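Putative ABC-transporter ATP-binding protein (Alicyclobacillus acidocaldarius, PDB 1Z47) probably binds and hydrolyses ATP as the nucleotide-binding subunit of a putative sulfate ABC transporter. Local coordinates at residues R59-P67 against T80-V89; N88-F99 against R158-F169. All coordinates share one frame; numbering follows the deposited sequence.

Interaction 1: R59-P67 against T80-V89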
loop_
_atom_site.group_PDB
_atom_site.type_symbol
_atom_site.label_atom_id
_atom_site.label_comp_id
_atom_site.label_asym_id
_atom_site.label_seq_id
_atom_site.Cartn_x
_atom_site.Cartn_y
_atom_site.Cartn_z
ATOM N N ARG B 59 14.178 7.329 16.880
ATOM C CA ARG B 59 15.244 6.833 17.752
ATOM C C ARG B 59 15.745 7.909 18.744
ATOM O O ARG B 59 16.188 7.573 19.844
ATOM C CB ARG B 59 16.409 6.295 16.917
ATOM C CG ARG B 59 16.030 5.062 16.088
ATOM C CD ARG B 59 17.116 4.695 15.096
ATOM N NE ARG B 59 18.376 4.432 15.778
ATOM C CZ ARG B 59 18.574 3.426 16.627
ATOM N NH1 ARG B 59 19.760 3.272 17.210
ATOM N NH2 ARG B 59 17.590 2.566 16.881
ATOM N N LEU B 60 15.665 9.184 18.359
ATOM C CA LEU B 60 16.078 10.283 19.249
ATOM C C LEU B 60 15.078 10.404 20.400
ATOM O O LEU B 60 15.441 10.821 21.498
ATOM C CB LEU B 60 16.111 11.633 18.517
ATOM C CG LEU B 60 17.397 12.292 18.004
ATOM C CD1 LEU B 60 18.524 12.105 19.012
ATOM C CD2 LEU B 60 17.786 11.726 16.675
ATOM N N ILE B 61 13.816 10.066 20.137
ATOM C CA ILE B 61 12.788 10.126 21.170
ATOM C C ILE B 61 12.975 8.940 22.129
ATOM O O ILE B 61 12.728 9.046 23.341
ATOM C CB ILE B 61 11.368 10.050 20.571
ATOM C CG1 ILE B 61 11.108 11.243 19.652
ATOM C CG2 ILE B 61 10.331 10.031 21.696
ATOM C CD1 ILE B 61 9.761 11.180 18.930
ATOM N N ALA B 62 13.422 7.811 21.581
ATOM C CA ALA B 62 13.640 6.605 22.382
ATOM C C ALA B 62 14.894 6.703 23.250
ATOM O O ALA B 62 14.961 6.136 24.338
ATOM C CB ALA B 62 13.744 5.385 21.469
ATOM N N GLY B 63 15.891 7.427 22.769
ATOM C CA GLY B 63 17.118 7.548 23.518
ATOM C C GLY B 63 18.122 6.605 22.905
ATOM O O GLY B 63 19.238 6.487 23.379
ATOM N N LEU B 64 17.715 5.930 21.832
ATOM C CA LEU B 64 18.609 5.003 21.142
ATOM C C LEU B 64 19.698 5.794 20.430
ATOM O O LEU B 64 20.746 5.258 20.091
ATOM C CB LEU B 64 17.822 4.157 20.139
ATOM C CG LEU B 64 16.946 3.099 20.819
ATOM C CD1 LEU B 64 15.913 2.555 19.837
ATOM C CD2 LEU B 64 17.851 1.980 21.367
ATOM N N GLU B 65 19.425 7.078 20.209
ATOM C CA GLU B 65 20.365 7.989 19.563
ATOM C C GLU B 65 20.371 9.260 20.393
ATOM O O GLU B 65 19.385 9.574 21.057
ATOM C CB GLU B 65 19.903 8.328 18.144
ATOM C CG GLU B 65 19.911 7.158 17.180
ATOM C CD GLU B 65 21.311 6.757 16.766
ATOM O OE1 GLU B 65 21.448 5.755 16.031
ATOM O OE2 GLU B 65 22.276 7.445 17.169
ATOM N N ARG B 66 21.476 9.993 20.348
ATOM C CA ARG B 66 21.577 11.235 21.098
ATOM C C ARG B 66 21.907 12.387 20.150
ATOM O O ARG B 66 22.758 12.251 19.269
ATOM C CB ARG B 66 22.664 11.117 22.160
ATOM C CG ARG B 66 22.357 11.890 23.422
ATOM C CD ARG B 66 21.874 10.957 24.533
ATOM N NE ARG B 66 22.943 10.088 25.031
ATOM C CZ ARG B 66 22.800 9.233 26.041
ATOM N NH1 ARG B 66 21.631 9.133 26.660
ATOM N NH2 ARG B 66 23.820 8.479 26.431
ATOM N N PRO B 67 21.245 13.543 20.331
ATOM C CA PRO B 67 21.475 14.717 19.477
ATOM C C PRO B 67 22.856 15.358 19.621
ATOM O O PRO B 67 23.404 15.429 20.720
ATOM C CB PRO B 67 20.347 15.666 19.882
ATOM C CG PRO B 67 20.132 15.337 21.336
ATOM C CD PRO B 67 20.221 13.821 21.356
ATOM N N THR B 80 17.182 14.615 27.172
ATOM C CA THR B 80 18.239 14.490 26.178
ATOM C C THR B 80 19.340 13.493 26.490
ATOM O O THR B 80 19.754 12.729 25.622
ATOM C CB THR B 80 18.935 15.828 25.923
ATOM O OG1 THR B 80 17.964 16.816 25.566
ATOM C CG2 THR B 80 19.952 15.677 24.802
ATOM N N ASP B 81 19.825 13.506 27.727
ATOM C CA ASP B 81 20.912 12.618 28.111
ATOM C C ASP B 81 20.507 11.386 28.918
ATOM O O ASP B 81 21.348 10.731 29.535
ATOM C CB ASP B 81 21.974 13.428 28.860
ATOM C CG ASP B 81 22.587 14.524 27.993
ATOM O OD1 ASP B 81 23.277 15.411 28.542
ATOM O OD2 ASP B 81 22.380 14.495 26.757
ATOM N N LEU B 82 19.225 11.048 28.899
ATOM C CA LEU B 82 18.774 9.875 29.633
ATOM C C LEU B 82 18.643 8.680 28.691
ATOM O O LEU B 82 18.251 8.837 27.532
ATOM C CB LEU B 82 17.431 10.160 30.308
ATOM C CG LEU B 82 17.466 11.306 31.321
ATOM C CD1 LEU B 82 16.062 11.619 31.808
ATOM C CD2 LEU B 82 18.382 10.922 32.474
ATOM N N PRO B 83 19.002 7.471 29.167
ATOM C CA PRO B 83 18.900 6.266 28.334
ATOM C C PRO B 83 17.440 5.846 28.109
ATOM O O PRO B 83 16.529 6.321 28.787
ATOM C CB PRO B 83 19.698 5.230 29.128
ATOM C CG PRO B 83 19.493 5.668 30.540
ATOM C CD PRO B 83 19.680 7.162 30.439
ATOM N N PRO B 84 17.202 4.949 27.146
ATOM C CA PRO B 84 15.845 4.479 26.847
ATOM C C PRO B 84 15.107 4.000 28.092
ATOM O O PRO B 84 13.944 4.346 28.316
ATOM C CB PRO B 84 16.092 3.345 25.857
ATOM C CG PRO B 84 17.336 3.784 25.154
ATOM C CD PRO B 84 18.190 4.265 26.297
ATOM N N GLN B 85 15.796 3.194 28.893
ATOM C CA GLN B 85 15.236 2.637 30.123
ATOM C C GLN B 85 14.743 3.735 31.073
ATOM O O GLN B 85 13.766 3.548 31.803
ATOM C CB GLN B 85 16.303 1.805 30.835
ATOM C CG GLN B 85 17.422 2.662 31.415
ATOM C CD GLN B 85 18.522 1.853 32.067
ATOM O OE1 GLN B 85 19.253 1.127 31.392
ATOM N NE2 GLN B 85 18.648 1.975 33.385
ATOM N N LYS B 86 15.429 4.877 31.045
ATOM C CA LYS B 86 15.116 6.013 31.905
ATOM C C LYS B 86 13.981 6.906 31.401
ATOM O O LYS B 86 13.577 7.857 32.085
ATOM C CB LYS B 86 16.385 6.852 32.102
ATOM C CG LYS B 86 16.240 8.044 33.044
ATOM C CD LYS B 86 15.795 7.623 34.445
ATOM C CE LYS B 86 15.945 8.777 35.436
ATOM N NZ LYS B 86 17.384 9.153 35.643
ATOM N N ARG B 87 13.458 6.614 30.216
ATOM C CA ARG B 87 12.378 7.432 29.681
ATOM C C ARG B 87 11.041 6.722 29.820
ATOM O O ARG B 87 10.980 5.495 29.891
ATOM C CB ARG B 87 12.651 7.783 28.211
ATOM C CG ARG B 87 14.018 8.429 27.978
ATOM C CD ARG B 87 14.191 8.941 26.548
ATOM N NE ARG B 87 15.514 9.530 26.334
ATOM C CZ ARG B 87 15.871 10.211 25.246
ATOM N NH1 ARG B 87 15.003 10.400 24.257
ATOM N NH2 ARG B 87 17.097 10.712 25.150
ATOM N N ASN B 88 9.969 7.500 29.866
ATOM C CA ASN B 88 8.628 6.946 30.015
ATOM C C ASN B 88 8.075 6.574 28.635
ATOM O O ASN B 88 7.000 7.032 28.239
ATOM C CB ASN B 88 7.730 7.989 30.684
ATOM C CG ASN B 88 6.781 7.386 31.705
ATOM O OD1 ASN B 88 5.727 6.855 31.358
ATOM N ND2 ASN B 88 7.158 7.467 32.979
ATOM N N VAL B 89 8.805 5.726 27.919
ATOM C CA VAL B 89 8.402 5.335 26.570
ATOM C C VAL B 89 8.453 3.829 26.328
ATOM O O VAL B 89 9.347 3.144 26.814
ATOM C CB VAL B 89 9.307 6.011 25.532
ATOM C CG1 VAL B 89 9.304 7.518 25.739
ATOM C CG2 VAL B 89 10.717 5.465 25.648
HETATM O O HOH W 1 18.043 11.438 22.343
#

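Interaction 2: N88-F99 against R158-F169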
loop_
_atom_site.group_PDB
_atom_site.type_symbol
_atom_site.label_atom_id
_atom_site.label_comp_id
_atom_site.label_asym_id
_atom_site.label_seq_id
_atom_site.Cartn_x
_atom_site.Cartn_y
_atom_site.Cartn_z
ATOM N N ASN B 88 9.969 7.500 29.866
ATOM C CA ASN B 88 8.628 6.946 30.015
ATOM C C ASN B 88 8.075 6.574 28.635
ATOM O O ASN B 88 7.000 7.032 28.239
ATOM C CB ASN B 88 7.730 7.989 30.684
ATOM C CG ASN B 88 6.781 7.386 31.705
ATOM O OD1 ASN B 88 5.727 6.855 31.358
ATOM N ND2 ASN B 88 7.158 7.467 32.979
ATOM N N VAL B 89 8.805 5.726 27.919
ATOM C CA VAL B 89 8.402 5.335 26.570
ATOM C C VAL B 89 8.453 3.829 26.328
ATOM O O VAL B 89 9.347 3.144 26.814
ATOM C CB VAL B 89 9.307 6.011 25.532
ATOM C CG1 VAL B 89 9.304 7.518 25.739
ATOM C CG2 VAL B 89 10.717 5.465 25.648
ATOM N N GLY B 90 7.491 3.323 25.564
ATOM C CA GLY B 90 7.460 1.904 25.264
ATOM C C GLY B 90 7.764 1.677 23.794
ATOM O O GLY B 90 7.373 2.486 22.964
ATOM N N LEU B 91 8.443 0.580 23.474
ATOM C CA LEU B 91 8.805 0.279 22.091
ATOM C C LEU B 91 8.089 -0.897 21.421
ATOM O O LEU B 91 8.000 -1.991 21.976
ATOM C CB LEU B 91 10.307 0.031 22.012
ATOM C CG LEU B 91 11.279 1.199 22.199
ATOM C CD1 LEU B 91 10.718 2.249 23.131
ATOM C CD2 LEU B 91 12.590 0.641 22.720
ATOM N N VAL B 92 7.589 -0.655 20.214
ATOM C CA VAL B 92 6.938 -1.685 19.396
ATOM C C VAL B 92 7.721 -1.586 18.077
ATOM O O VAL B 92 7.293 -0.936 17.113
ATOM C CB VAL B 92 5.440 -1.377 19.142
ATOM C CG1 VAL B 92 4.777 -2.567 18.461
ATOM C CG2 VAL B 92 4.731 -1.051 20.458
ATOM N N PHE B 93 8.897 -2.201 18.070
ATOM C CA PHE B 93 9.794 -2.162 16.913
ATOM C C PHE B 93 9.857 -3.448 16.098
ATOM O O PHE B 93 9.563 -4.536 16.596
ATOM C CB PHE B 93 11.218 -1.830 17.380
ATOM C CG PHE B 93 11.458 -0.369 17.671
ATOM C CD1 PHE B 93 10.427 0.456 18.125
ATOM C CD2 PHE B 93 12.744 0.167 17.545
ATOM C CE1 PHE B 93 10.673 1.793 18.451
ATOM C CE2 PHE B 93 13.003 1.505 17.868
ATOM C CZ PHE B 93 11.963 2.316 18.324
ATOM N N GLN B 94 10.257 -3.308 14.836
ATOM C CA GLN B 94 10.417 -4.456 13.950
ATOM C C GLN B 94 11.749 -5.071 14.394
ATOM O O GLN B 94 12.019 -6.251 14.170
ATOM C CB GLN B 94 10.507 -3.996 12.485
ATOM C CG GLN B 94 10.416 -5.134 11.455
ATOM C CD GLN B 94 10.694 -4.679 10.029
ATOM O OE1 GLN B 94 10.061 -3.755 9.519
ATOM N NE2 GLN B 94 11.643 -5.337 9.378
ATOM N N ASN B 95 12.562 -4.233 15.036
ATOM C CA ASN B 95 13.885 -4.584 15.559
ATOM C C ASN B 95 13.745 -5.526 16.756
ATOM O O ASN B 95 14.701 -6.179 17.178
ATOM C CB ASN B 95 14.593 -3.289 15.988
ATOM C CG ASN B 95 15.959 -3.529 16.603
ATOM O OD1 ASN B 95 16.098 -4.243 17.597
ATOM N ND2 ASN B 95 16.978 -2.913 16.019
ATOM N N TYR B 96 12.531 -5.592 17.288
ATOM C CA TYR B 96 12.215 -6.417 18.448
ATOM C C TYR B 96 11.975 -7.886 18.093
ATOM O O TYR B 96 12.199 -8.330 16.961
ATOM C CB TYR B 96 10.966 -5.850 19.133
ATOM C CG TYR B 96 11.040 -5.723 20.639
ATOM C CD1 TYR B 96 10.221 -4.814 21.312
ATOM C CD2 TYR B 96 11.906 -6.519 21.395
ATOM C CE1 TYR B 96 10.260 -4.696 22.695
ATOM C CE2 TYR B 96 11.949 -6.411 22.782
ATOM C CZ TYR B 96 11.123 -5.498 23.424
ATOM O OH TYR B 96 11.147 -5.387 24.793
ATOM N N ALA B 97 11.513 -8.632 19.085
ATOM C CA ALA B 97 11.217 -10.038 18.915
ATOM C C ALA B 97 10.639 -10.518 20.232
ATOM O O ALA B 97 11.236 -10.316 21.290
ATOM C CB ALA B 97 12.481 -10.811 18.586
ATOM N N LEU B 98 9.460 -11.126 20.168
ATOM C CA LEU B 98 8.834 -11.649 21.367
ATOM C C LEU B 98 9.764 -12.730 21.905
ATOM O O LEU B 98 10.531 -13.332 21.148
ATOM C CB LEU B 98 7.470 -12.270 21.045
ATOM C CG LEU B 98 6.376 -11.402 20.417
ATOM C CD1 LEU B 98 5.091 -12.234 20.311
ATOM C CD2 LEU B 98 6.143 -10.160 21.252
ATOM N N PHE B 99 9.708 -12.963 23.209
ATOM C CA PHE B 99 10.525 -13.991 23.826
ATOM C C PHE B 99 9.861 -15.311 23.463
ATOM O O PHE B 99 8.876 -15.730 24.070
ATOM C CB PHE B 99 10.562 -13.754 25.330
ATOM C CG PHE B 99 11.044 -12.373 25.698
ATOM C CD1 PHE B 99 10.485 -11.684 26.769
ATOM C CD2 PHE B 99 12.052 -11.753 24.958
ATOM C CE1 PHE B 99 10.921 -10.394 27.100
ATOM C CE2 PHE B 99 12.498 -10.464 25.278
ATOM C CZ PHE B 99 11.931 -9.785 26.352
ATOM N N ARG B 158 3.012 -6.108 25.643
ATOM C CA ARG B 158 4.275 -6.068 26.395
ATOM C C ARG B 158 4.752 -4.634 26.562
ATOM O O ARG B 158 5.146 -4.228 27.648
ATOM C CB ARG B 158 5.378 -6.853 25.661
ATOM C CG ARG B 158 6.774 -6.726 26.268
ATOM C CD ARG B 158 7.776 -7.680 25.609
ATOM N NE ARG B 158 7.955 -7.385 24.185
ATOM C CZ ARG B 158 8.706 -8.096 23.343
ATOM N NH1 ARG B 158 8.797 -7.734 22.066
ATOM N NH2 ARG B 158 9.364 -9.173 23.762
ATOM N N ALA B 159 4.724 -3.872 25.474
ATOM C CA ALA B 159 5.165 -2.478 25.505
ATOM C C ALA B 159 4.304 -1.633 26.430
ATOM O O ALA B 159 4.820 -0.759 27.119
ATOM C CB ALA B 159 5.146 -1.873 24.076
ATOM N N LEU B 160 3.001 -1.907 26.460
ATOM C CA LEU B 160 2.072 -1.140 27.275
ATOM C C LEU B 160 1.964 -1.497 28.743
ATOM O O LEU B 160 1.557 -0.662 29.561
ATOM C CB LEU B 160 0.676 -1.225 26.677
ATOM C CG LEU B 160 0.494 -0.448 25.375
ATOM C CD1 LEU B 160 -0.900 -0.719 24.816
ATOM C CD2 LEU B 160 0.712 1.045 25.646
ATOM N N ALA B 161 2.306 -2.735 29.075
ATOM C CA ALA B 161 2.204 -3.205 30.454
ATOM C C ALA B 161 2.598 -2.180 31.526
ATOM O O ALA B 161 1.793 -1.877 32.416
ATOM C CB ALA B 161 3.016 -4.493 30.630
ATOM N N PRO B 162 3.831 -1.640 31.455
ATOM C CA PRO B 162 4.366 -0.653 32.397
ATOM C C PRO B 162 3.675 0.701 32.382
ATOM O O PRO B 162 4.023 1.576 33.173
ATOM C CB PRO B 162 5.830 -0.531 31.983
ATOM C CG PRO B 162 6.123 -1.831 31.301
ATOM C CD PRO B 162 4.875 -2.036 30.495
ATOM N N ARG B 163 2.717 0.885 31.477
ATOM C CA ARG B 163 1.985 2.145 31.389
ATOM C C ARG B 163 2.911 3.273 30.884
ATOM O O ARG B 163 3.041 4.321 31.522
ATOM C CB ARG B 163 1.427 2.495 32.781
ATOM C CG ARG B 163 0.214 3.426 32.800
ATOM C CD ARG B 163 -1.068 2.674 33.172
ATOM N NE ARG B 163 -0.824 1.650 34.192
ATOM C CZ ARG B 163 -1.763 0.861 34.711
ATOM N NH1 ARG B 163 -1.446 -0.051 35.625
ATOM N NH2 ARG B 163 -3.026 0.990 34.325
ATOM N N PRO B 164 3.579 3.067 29.730
ATOM C CA PRO B 164 4.480 4.104 29.199
ATOM C C PRO B 164 3.762 5.406 28.903
ATOM O O PRO B 164 2.559 5.421 28.642
ATOM C CB PRO B 164 5.034 3.472 27.915
ATOM C CG PRO B 164 4.991 2.002 28.222
ATOM C CD PRO B 164 3.654 1.840 28.917
ATOM N N GLN B 165 4.512 6.499 28.937
ATOM C CA GLN B 165 3.964 7.823 28.642
ATOM C C GLN B 165 3.888 7.959 27.115
ATOM O O GLN B 165 2.921 8.503 26.558
ATOM C CB GLN B 165 4.902 8.924 29.147
ATOM C CG GLN B 165 4.694 9.428 30.565
ATOM C CD GLN B 165 5.583 10.641 30.850
ATOM O OE1 GLN B 165 5.466 11.679 30.191
ATOM N NE2 GLN B 165 6.481 10.509 31.827
ATOM N N VAL B 166 4.940 7.473 26.464
ATOM C CA VAL B 166 5.048 7.527 25.011
ATOM C C VAL B 166 5.172 6.131 24.402
ATOM O O VAL B 166 5.840 5.253 24.933
ATOM C CB VAL B 166 6.263 8.388 24.581
ATOM C CG1 VAL B 166 6.285 8.521 23.063
ATOM C CG2 VAL B 166 6.180 9.790 25.225
ATOM N N LEU B 167 4.510 5.954 23.264
ATOM C CA LEU B 167 4.509 4.700 22.537
ATOM C C LEU B 167 5.166 4.982 21.164
ATOM O O LEU B 167 4.710 5.873 20.435
ATOM C CB LEU B 167 3.058 4.249 22.380
ATOM C CG LEU B 167 2.718 2.762 22.280
ATOM C CD1 LEU B 167 3.246 2.013 23.502
ATOM C CD2 LEU B 167 1.199 2.613 22.183
ATOM N N LEU B 168 6.239 4.258 20.851
ATOM C CA LEU B 168 6.955 4.421 19.579
ATOM C C LEU B 168 6.871 3.196 18.653
ATOM O O LEU B 168 7.228 2.078 19.052
ATOM C CB LEU B 168 8.423 4.724 19.857
ATOM C CG LEU B 168 8.654 5.900 20.818
ATOM C CD1 LEU B 168 10.146 6.098 21.028
ATOM C CD2 LEU B 168 7.996 7.155 20.250
ATOM N N PHE B 169 6.447 3.403 17.402
ATOM C CA PHE B 169 6.348 2.281 16.449
ATOM C C PHE B 169 7.351 2.453 15.313
ATOM O O PHE B 169 7.334 3.476 14.637
ATOM C CB PHE B 169 4.938 2.208 15.846
ATOM C CG PHE B 169 3.857 1.949 16.852
ATOM C CD1 PHE B 169 3.388 2.971 17.669
ATOM C CD2 PHE B 169 3.323 0.672 16.999
ATOM C CE1 PHE B 169 2.402 2.729 18.619
ATOM C CE2 PHE B 169 2.337 0.410 17.947
ATOM C CZ PHE B 169 1.875 1.441 18.760
HETATM O O HOH W 2 7.039 -4.817 22.621
#

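Interaction 1: R59-P67 against T80-V89
The guanidinium of R87 lies flat over the backbone of G63, whose CA sits above the centre of one face, 3.4 Å from R87 CZ. A side chain on G63 would run into R87 NE, and the positive phi of 101° with which this residue leaves the helix also suits glycine. Around its edge the same group gathers carbonyls from both segments. R87 NH1 donates to L60 O at 2.8 Å and more weakly to I61 O, two carbonyls at the C-terminal end of helix 54-62, so the cation probably meets the negative end of the helix dipole. On its other flank, NE and NH2 both grip L82 O, which fixes the rotation of the group; the bond from R87 NH2 to L82 O is 3.2 Å long and in the plane of that carbonyl. A water joins R87 NH2 to L60 O and E65 O. The reach comes from a side chain extended from CG to NE (chi3 -179°).

Beside this, P84 covers the helix end, its CA only 3.1 Å from A62 O in a CA-H...O contact. At the other end of the contact, P67 CG packs tightly on T80 CG2 at 3.5 Å, while T80 OG1 bonds to D71 and the backbone of V72. The loop of 80-89 thus closes over the C-terminal end of helix 54-62, the helix that begins in the probable Walker A P-loop of the ABC ATPase fold.

Interaction 2: N88-F99 against R158-F169
The guanidinium of R158 is sandwiched between Y96 and L98: the Y96 ring stacks on one face, centres 3.7 Å apart and planes at 19°, a cation-pi contact with R158 CZ over the ring, and L98 CD2 lies over the opposite face toward its rim. At the edge, NH2 donates a long, weak bond to A97 O, and it also sits over the centre of the F99 ring face, a second cation-pi contact with the planes 63° apart. A bend at chi3 (62°) turns the group into this nest, and a water links R158 NE to L91 O. With an alanine in place of Y96 the ring is gone, and the guanidinium, left without a stacking partner on that face, would probably be held less firmly in its orientation.

Strands 89-93 and 166-169 run parallel. V166 N donates to N88 O, G90 N to V166 O at 2.6 Å, L168 N to G90 O, and V92 N to L168 O at 3.0 Å. V89 CG1 presses on V166 CB at 3.4 Å, closer than usual. V92 lies alongside F169, and V92 CG2 also meets A159 CB at 3.7 Å. G90 passes by P164 and A159 O, where a side chain would clash.

Strand 89-93 edges the six-stranded sheet beside 166-170, which pairs on its far side with 198-203; helix 148-160 covers the V92 and F169 face, and helix 54-62 the L91 and L168 face.

How the interactions relate
Both contacts are partly buried, interaction 2 the more so: interaction 1 closes the end of helix 54-62 with a loop and has R66 and D81 at its exposed margin, while interaction 2 joins two strands of the central sheet. They share N88 and V89, where the loop of 80-89 becomes the edge strand, and they meet directly as A62 CB packs on L168 CD1 at 3.7 Å and L64 CD1 on F93 CE2. Each includes a gripped arginine, but R87 collects backbone carbonyls whereas R158, beside the strand pair, is held mainly by aromatic and aliphatic faces. Only interaction 2 adds a strand-to-strand ladder; helix 54-62, whose C-terminal end is covered in interaction 1, lies against the sheet of interaction 2.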